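Reticulocyte binding protein (Streptococcus agalactiae COH1, PDB 3FAX) probably hydrolyses alpha-1,6-glucosidic linkages in pullulan and related branched alpha-glucans, as a pullulanase-like member of the alpha-amylase superfamily. Local coordinates at residues Val324-Lys329 with Ala353-Tyr358. Sequence-based numbering, arbitrary orientation.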
loop_
_atom_site.group_PDB
_atom_site.type_symbol
_atom_site.label_atom_id
_atom_site.label_comp_id
_atom_site.label_asym_id
_atom_site.label_seq_id
_atom_site.Cartn_x
_atom_site.Cartn_y
_atom_site.Cartn_z
ATOM N N VAL A 324 -12.314 2.502 -14.102
ATOM C CA VAL A 324 -11.618 3.430 -14.989
ATOM C C VAL A 324 -12.003 3.268 -16.443
ATOM O O VAL A 324 -12.475 2.216 -16.862
ATOM C CB VAL A 324 -10.082 3.240 -14.937
ATOM C CG1 VAL A 324 -9.481 4.170 -13.925
ATOM C CG2 VAL A 324 -9.713 1.774 -14.668
ATOM N N ASN A 325 -11.780 4.337 -17.199
ATOM C CA ASN A 325 -11.784 4.309 -18.648
ATOM C C ASN A 325 -10.378 4.666 -19.097
ATOM O O ASN A 325 -9.998 5.834 -19.109
ATOM C CB ASN A 325 -12.798 5.311 -19.206
ATOM C CG ASN A 325 -12.799 5.365 -20.728
ATOM O OD1 ASN A 325 -12.259 4.485 -21.397
ATOM N ND2 ASN A 325 -13.406 6.403 -21.274
ATOM N N GLU A 326 -9.600 3.652 -19.458
ATOM C CA GLU A 326 -8.201 3.856 -19.833
ATOM C C GLU A 326 -8.045 4.529 -21.195
ATOM O O GLU A 326 -6.933 4.895 -21.579
ATOM C CB GLU A 326 -7.459 2.523 -19.820
ATOM C CG GLU A 326 -7.348 1.922 -18.429
ATOM C CD GLU A 326 -6.956 0.463 -18.444
ATOM O OE1 GLU A 326 -6.660 -0.069 -19.533
ATOM O OE2 GLU A 326 -6.948 -0.151 -17.356
ATOM N N MET A 327 -9.156 4.687 -21.911
ATOM C CA MET A 327 -9.171 5.397 -23.191
ATOM C C MET A 327 -9.454 6.898 -23.032
ATOM O O MET A 327 -9.401 7.646 -24.011
ATOM C CB MET A 327 -10.216 4.769 -24.124
ATOM C CG MET A 327 -10.060 3.261 -24.331
ATOM S SD MET A 327 -8.397 2.780 -24.844
ATOM C CE MET A 327 -8.156 3.783 -26.319
ATOM N N ASP A 328 -9.752 7.331 -21.808
ATOM C CA ASP A 328 -10.018 8.738 -21.512
ATOM C C ASP A 328 -8.883 9.327 -20.673
ATOM O O ASP A 328 -8.893 9.242 -19.442
ATOM C CB ASP A 328 -11.360 8.874 -20.781
ATOM C CG ASP A 328 -11.628 10.285 -20.294
ATOM O OD1 ASP A 328 -11.092 11.240 -20.896
ATOM O OD2 ASP A 328 -12.381 10.436 -19.307
ATOM N N LYS A 329 -7.913 9.935 -21.351
ATOM C CA LYS A 329 -6.757 10.544 -20.690
ATOM C C LYS A 329 -6.929 12.047 -20.435
ATOM O O LYS A 329 -6.016 12.703 -19.920
ATOM C CB LYS A 329 -5.493 10.284 -21.519
ATOM C CG LYS A 329 -5.139 8.810 -21.608
ATOM C CD LYS A 329 -3.772 8.579 -22.223
ATOM C CE LYS A 329 -3.485 7.086 -22.390
ATOM N NZ LYS A 329 -3.493 6.307 -21.099
ATOM N N ALA A 353 -1.016 -7.947 -13.584
ATOM C CA ALA A 353 -1.171 -7.167 -14.810
ATOM C C ALA A 353 -1.281 -5.681 -14.516
ATOM O O ALA A 353 -2.084 -5.266 -13.683
ATOM C CB ALA A 353 -2.393 -7.639 -15.578
ATOM N N LEU A 354 -0.490 -4.881 -15.225
ATOM C CA LEU A 354 -0.464 -3.440 -14.997
ATOM C C LEU A 354 -1.733 -2.773 -15.513
ATOM O O LEU A 354 -2.446 -3.320 -16.353
ATOM C CB LEU A 354 0.762 -2.799 -15.658
ATOM C CG LEU A 354 2.106 -3.300 -15.129
ATOM C CD1 LEU A 354 3.264 -2.779 -15.997
ATOM C CD2 LEU A 354 2.283 -2.905 -13.664
ATOM N N SER A 355 -2.012 -1.587 -14.994
ATOM C CA SER A 355 -3.100 -0.776 -15.501
ATOM C C SER A 355 -2.696 -0.168 -16.836
ATOM O O SER A 355 -1.542 0.216 -17.028
ATOM C CB SER A 355 -3.417 0.341 -14.523
ATOM O OG SER A 355 -4.505 1.094 -14.988
ATOM N N GLY A 356 -3.650 -0.083 -17.756
ATOM C CA GLY A 356 -3.421 0.593 -19.025
ATOM C C GLY A 356 -3.391 2.106 -18.900
ATOM O O GLY A 356 -2.863 2.792 -19.771
ATOM N N MET A 357 -3.940 2.619 -17.799
ATOM C CA MET A 357 -4.111 4.055 -17.588
ATOM C C MET A 357 -2.814 4.843 -17.688
ATOM O O MET A 357 -2.841 5.997 -18.096
ATOM C CB MET A 357 -4.757 4.306 -16.226
ATOM C CG MET A 357 -5.131 5.751 -15.941
ATOM S SD MET A 357 -6.458 6.364 -16.980
ATOM C CE MET A 357 -7.884 5.606 -16.191
ATOM N N TYR A 358 -1.686 4.231 -17.331
ATOM C CA TYR A 358 -0.398 4.941 -17.317
ATOM C C TYR A 358 0.460 4.648 -18.549
ATOM O O TYR A 358 1.660 4.932 -18.562
ATOM C CB TYR A 358 0.358 4.640 -16.011
ATOM C CG TYR A 358 -0.519 4.858 -14.802
ATOM C CD1 TYR A 358 -1.247 6.040 -14.656
ATOM C CD2 TYR A 358 -0.658 3.879 -13.824
ATOM C CE1 TYR A 358 -2.084 6.243 -13.570
ATOM C CE2 TYR A 358 -1.494 4.078 -12.718
ATOM C CZ TYR A 358 -2.203 5.266 -12.600
ATOM O OH TYR A 358 -3.027 5.486 -11.516
HETATM O O HOH W 1 -6.659 0.012 -14.536
#
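E326 lays its side chain along the backbone of G356 and M357. Its CG is beside the backbone N (chi1 -66°) and the chain is extended beyond it. E326 CG therefore rests 3.5 Å from M357 N, and the carboxylate ends next to G356. E326 OE2 accepts a weak bond from G356 N at 3.3 Å. Its sister oxygen OE1 lies close to G356 CA and accepts from W227 N. A water adds a second link to S355. It donates to E326 OE2 at 2.8 Å and accepts from S355 OG. S355 OG in turn accepts from M357 N at 3.2 Å, closing an ST turn.

Both segments belong to the long loop between strand 312-315, the second strand of the (beta/alpha)8 barrel, and helix 365-381. Residues N325 to D328 form a type I turn, and N325 OD1 adds an Asx turn by accepting from M327 N.

M357 reaches back the other way. CG is anti to the backbone N (chi1 -174°), and bends at chi2 and chi3 bring M357 SD to 4.2 Å from E326 CA. M357 CE ends 3.6 Å from N325 O. Its still closer approach to V324 is too short for carbons and is doubtful. The side chain of V324 is about 6 Å from a bound calcium ion. K329, the residue after the turn, approaches M357 with the end of its side chain. K329 NZ makes a weak bond to M357 O at 3.1 Å, while its stronger partner is S359 O.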